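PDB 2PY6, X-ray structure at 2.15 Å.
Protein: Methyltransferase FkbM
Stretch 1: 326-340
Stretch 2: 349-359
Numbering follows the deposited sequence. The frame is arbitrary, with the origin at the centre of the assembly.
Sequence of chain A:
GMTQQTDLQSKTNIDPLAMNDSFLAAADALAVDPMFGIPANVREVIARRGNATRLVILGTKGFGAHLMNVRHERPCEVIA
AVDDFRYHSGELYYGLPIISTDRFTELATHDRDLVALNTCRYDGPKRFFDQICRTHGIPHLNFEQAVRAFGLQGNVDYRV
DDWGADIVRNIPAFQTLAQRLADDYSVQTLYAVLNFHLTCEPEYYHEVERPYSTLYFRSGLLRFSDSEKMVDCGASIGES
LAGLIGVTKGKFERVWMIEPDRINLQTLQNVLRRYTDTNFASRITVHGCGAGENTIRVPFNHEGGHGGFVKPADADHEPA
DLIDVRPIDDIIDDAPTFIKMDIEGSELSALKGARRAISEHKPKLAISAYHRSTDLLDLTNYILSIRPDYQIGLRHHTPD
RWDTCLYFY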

# COMPACT_ATOMS: atom_id res chain seq x y z
N ARG A 326 41.67 -0.77 7.02
CA ARG A 326 42.65 -1.83 7.10
C ARG A 326 42.73 -2.49 5.75
O ARG A 326 41.74 -2.44 5.01
N PRO A 327 43.88 -3.11 5.42
CA PRO A 327 43.95 -3.88 4.19
C PRO A 327 43.30 -5.26 4.36
O PRO A 327 43.39 -5.84 5.44
N ILE A 328 42.66 -5.74 3.30
CA ILE A 328 42.01 -7.07 3.26
C ILE A 328 42.92 -8.22 3.70
O ILE A 328 42.49 -9.09 4.44
N ASP A 329 44.17 -8.20 3.23
CA ASP A 329 45.17 -9.20 3.57
C ASP A 329 45.39 -9.29 5.08
O ASP A 329 45.73 -10.33 5.59
N ASP A 330 45.22 -8.20 5.81
CA ASP A 330 45.35 -8.22 7.31
C ASP A 330 44.03 -8.58 8.00
O ASP A 330 44.03 -9.18 9.06
N ILE A 331 42.91 -8.21 7.41
CA ILE A 331 41.57 -8.47 8.00
C ILE A 331 41.23 -9.96 8.03
O ILE A 331 40.72 -10.47 9.03
N ILE A 332 41.48 -10.63 6.90
CA ILE A 332 41.19 -12.06 6.75
C ILE A 332 42.29 -12.93 7.32
O ILE A 332 43.41 -12.43 7.56
N ASP A 333 41.98 -14.21 7.54
CA ASP A 333 42.91 -15.15 8.15
C ASP A 333 43.03 -16.44 7.36
O ASP A 333 43.42 -17.45 7.91
N ASP A 334 42.70 -16.40 6.07
CA ASP A 334 42.76 -17.56 5.23
C ASP A 334 42.73 -17.06 3.79
O ASP A 334 42.41 -15.89 3.51
N ALA A 335 43.09 -17.96 2.89
CA ALA A 335 43.08 -17.72 1.48
C ALA A 335 41.63 -17.72 0.98
O ALA A 335 40.88 -18.71 1.18
N PRO A 336 41.20 -16.59 0.36
CA PRO A 336 39.85 -16.55 -0.17
C PRO A 336 39.75 -17.19 -1.55
O PRO A 336 40.74 -17.37 -2.25
N THR A 337 38.53 -17.58 -1.88
CA THR A 337 38.17 -18.13 -3.17
C THR A 337 37.37 -17.11 -3.99
O THR A 337 37.24 -17.28 -5.19
N PHE A 338 36.87 -16.05 -3.34
CA PHE A 338 36.05 -15.05 -3.99
C PHE A 338 36.13 -13.72 -3.26
O PHE A 338 36.02 -13.67 -2.03
N ILE A 339 36.37 -12.65 -4.02
CA ILE A 339 36.31 -11.29 -3.48
C ILE A 339 35.25 -10.47 -4.27
O ILE A 339 35.36 -10.25 -5.50
N LYS A 340 34.20 -10.10 -3.55
CA LYS A 340 33.16 -9.21 -4.04
C LYS A 340 33.54 -7.85 -3.50
O LYS A 340 33.93 -7.75 -2.31
N SER A 349 42.78 1.42 -3.98
CA SER A 349 43.47 1.23 -2.70
C SER A 349 43.06 -0.08 -2.00
O SER A 349 43.89 -0.77 -1.37
N ALA A 350 41.79 -0.40 -2.11
CA ALA A 350 41.28 -1.61 -1.51
C ALA A 350 41.86 -2.86 -2.12
O ALA A 350 42.14 -3.79 -1.41
N LEU A 351 42.03 -2.88 -3.44
CA LEU A 351 42.63 -3.98 -4.15
C LEU A 351 44.11 -4.13 -3.82
O LEU A 351 44.61 -5.25 -3.73
N LYS A 352 44.81 -3.02 -3.64
CA LYS A 352 46.22 -3.06 -3.27
C LYS A 352 46.36 -3.65 -1.88
O LYS A 352 47.32 -4.33 -1.61
N GLY A 353 45.39 -3.39 -1.02
CA GLY A 353 45.36 -4.00 0.32
C GLY A 353 45.00 -5.50 0.32
O GLY A 353 45.05 -6.14 1.36
N ALA A 354 44.64 -6.04 -0.85
CA ALA A 354 44.36 -7.47 -1.04
C ALA A 354 45.35 -8.12 -2.01
O ALA A 354 45.14 -9.25 -2.45
N ARG A 355 46.47 -7.45 -2.31
CA ARG A 355 47.39 -7.98 -3.32
C ARG A 355 47.96 -9.34 -3.08
O ARG A 355 48.21 -10.03 -4.06
N ARG A 356 48.20 -9.71 -1.83
CA ARG A 356 48.74 -11.02 -1.49
C ARG A 356 47.69 -12.07 -1.76
O ARG A 356 47.97 -13.10 -2.34
N ALA A 357 46.46 -11.80 -1.37
CA ALA A 357 45.37 -12.74 -1.62
C ALA A 357 45.15 -12.94 -3.14
O ALA A 357 44.99 -14.07 -3.62
N ILE A 358 45.12 -11.83 -3.86
CA ILE A 358 44.87 -11.85 -5.30
C ILE A 358 46.03 -12.51 -6.03
O ILE A 358 45.83 -13.47 -6.76
N SER A 359 47.25 -12.03 -5.79
CA SER A 359 48.44 -12.56 -6.48
C SER A 359 48.77 -14.00 -6.13
O SER A 359 49.12 -14.77 -6.98

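The apolar centre of the contact is built around two alanines of the second stretch, Ala354 and Ala357, whose CB atoms meet the side chains of the first stretch. Ile328 points toward the second stretch with chi1 m and chi2 t, and its CB lies 3.7 Å from Ala354 CB; Ile328 CA and Ala354 CA are 4.9 Å apart, a close local approach of the two backbones. Ile339, also pointing in and also m,t, brings its CD1 to 4.0 Å from Ile358 CG1 and to 4.5 Å from Ala354 CB. Ile358 (m,t) leaves its backbone sideways, yet its end comes nearer. Ala357 CB points toward the first stretch and meets Pro336 CD at 3.9 Å; Ile332 CD1 (chi1 p, chi2 t) lies 4.5 Å from Ala357 CB, at the limit of contact.

Beside this patch the backbone itself takes part. Pro327 CB sits 3.4 Å from Gly353 O, and an ideal CB on Gly353 would fall 3.1 Å from Pro327 CB, a tight approach that the glycine avoids. Gly353 O accepts a nearly linear hydrogen bond from Asp329 N (2.9 Å, 175°). Ile328 N is 3.1 Å from Gly353 O, but the angle is poor; it instead donates to water 1 at 3.0 Å, and that water donates to Ala350 O at 2.6 Å, bridging the stretches.

The polar edge belongs to Asp329, which points inward with chi1 m and loses 112 Å² to the second stretch. Its carboxylate receives two backbone amides at the start of the helix following Ala354: Arg356 N to Asp329 OD2 and Ala357 N to Asp329 OD1, both 3.0 Å, at 157° and 149°. At the exposed rim, Arg356 (chi1 m) lays one guanidinium face against Asp329 CB. Arg356 NE is 4.1 Å from Asp329 OD2, which lies well out of the guanidinium plane: charge proximity without a salt bridge.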

# COMPACT_ATOMS: atom_id res chain seq x y z
CB ARG A 326 42.16 -2.86 8.10
CG ARG A 326 41.92 -2.32 9.53
CD ARG A 326 41.42 -3.46 10.41
NE ARG A 326 42.41 -4.52 10.51
CZ ARG A 326 42.16 -5.76 10.91
NH1 ARG A 326 40.95 -6.15 11.24
NH2 ARG A 326 43.16 -6.63 10.97
CB PRO A 327 45.47 -4.00 3.93
CG PRO A 327 46.05 -4.00 5.27
CD PRO A 327 45.18 -3.09 6.11
CB ILE A 328 41.43 -7.35 1.84
CG1 ILE A 328 40.17 -6.51 1.63
CG2 ILE A 328 41.05 -8.84 1.65
CD1 ILE A 328 39.77 -6.29 0.19
CB ASP A 329 46.53 -8.87 2.92
CG ASP A 329 46.56 -9.09 1.41
OD1 ASP A 329 45.78 -9.91 0.90
OD2 ASP A 329 47.42 -8.47 0.74
CB ASP A 330 45.93 -6.92 7.87
CG ASP A 330 46.38 -7.05 9.32
OD1 ASP A 330 47.14 -7.99 9.64
OD2 ASP A 330 46.00 -6.20 10.15
CB ILE A 331 40.45 -7.70 7.21
CG1 ILE A 331 40.62 -6.18 7.35
CG2 ILE A 331 39.04 -8.11 7.68
CD1 ILE A 331 39.80 -5.32 6.34
CB ILE A 332 40.88 -12.43 5.25
CG1 ILE A 332 42.11 -12.36 4.34
CG2 ILE A 332 39.74 -11.57 4.71
CD1 ILE A 332 41.77 -12.58 2.87
CB ASP A 333 42.50 -15.45 9.60
CG ASP A 333 41.07 -15.98 9.70
OD1 ASP A 333 40.36 -16.11 8.67
OD2 ASP A 333 40.66 -16.28 10.83
CB ASP A 334 41.57 -18.49 5.52
CG ASP A 334 41.80 -19.92 5.02
OD1 ASP A 334 42.86 -20.22 4.44
OD2 ASP A 334 40.90 -20.77 5.21
CB ALA A 335 43.91 -18.80 0.80
CB PRO A 336 39.54 -15.04 -0.25
CG PRO A 336 40.83 -14.39 -0.48
CD PRO A 336 41.91 -15.31 0.13
CB THR A 337 37.30 -19.41 -2.98
OG1 THR A 337 36.08 -19.09 -2.30
CG2 THR A 337 38.05 -20.49 -2.16
CB PHE A 338 34.59 -15.55 -4.01
CG PHE A 338 33.61 -14.62 -4.67
CD1 PHE A 338 33.85 -14.11 -5.94
CD2 PHE A 338 32.39 -14.36 -4.07
CE1 PHE A 338 32.96 -13.28 -6.56
CE2 PHE A 338 31.47 -13.52 -4.69
CZ PHE A 338 31.75 -12.98 -5.94
CB ILE A 339 37.68 -10.55 -3.45
CG1 ILE A 339 38.70 -11.34 -2.62
CG2 ILE A 339 37.53 -9.11 -2.83
CD1 ILE A 339 40.12 -10.91 -2.82
CB LYS A 340 31.78 -9.64 -3.52
CG LYS A 340 30.65 -8.55 -3.72
CD LYS A 340 30.58 -7.62 -2.50
CE LYS A 340 29.56 -6.62 -2.55
NZ LYS A 340 29.21 -6.27 -1.18
CB SER A 349 43.24 2.40 -1.75
OG SER A 349 43.98 3.54 -2.15
CB ALA A 350 39.79 -1.60 -1.57
CB LEU A 351 42.45 -3.81 -5.66
CG LEU A 351 41.04 -4.05 -6.23
CD1 LEU A 351 40.94 -3.49 -7.65
CD2 LEU A 351 40.67 -5.48 -6.21
CB LYS A 352 46.84 -1.66 -3.29
CG LYS A 352 46.91 -1.04 -4.67
CD LYS A 352 47.38 0.36 -4.58
CE LYS A 352 47.76 0.85 -5.95
NZ LYS A 352 48.21 2.23 -5.91
CB ALA A 354 42.90 -7.64 -1.54
CB ARG A 355 48.53 -7.00 -3.69
CG ARG A 355 49.48 -6.63 -2.64
CD ARG A 355 50.28 -5.39 -3.05
NE ARG A 355 51.20 -4.94 -2.00
CZ ARG A 355 51.01 -3.93 -1.13
NH1 ARG A 355 49.91 -3.16 -1.13
NH2 ARG A 355 51.97 -3.67 -0.24
CB ARG A 356 49.18 -11.07 -0.02
CG ARG A 356 50.45 -10.25 0.28
CD ARG A 356 50.55 -9.80 1.73
NE ARG A 356 50.17 -10.85 2.66
CZ ARG A 356 49.68 -10.65 3.88
NH1 ARG A 356 49.51 -9.43 4.38
NH2 ARG A 356 49.33 -11.71 4.61
CB ALA A 357 44.08 -12.23 -0.96
CB ILE A 358 44.52 -10.43 -5.84
CG1 ILE A 358 43.16 -9.96 -5.29
CG2 ILE A 358 44.46 -10.40 -7.39
CD1 ILE A 358 42.90 -8.43 -5.42
CB SER A 359 49.68 -11.70 -6.20
OG SER A 359 50.06 -11.78 -4.85
O HOH W 1 42.11 -3.75 1.17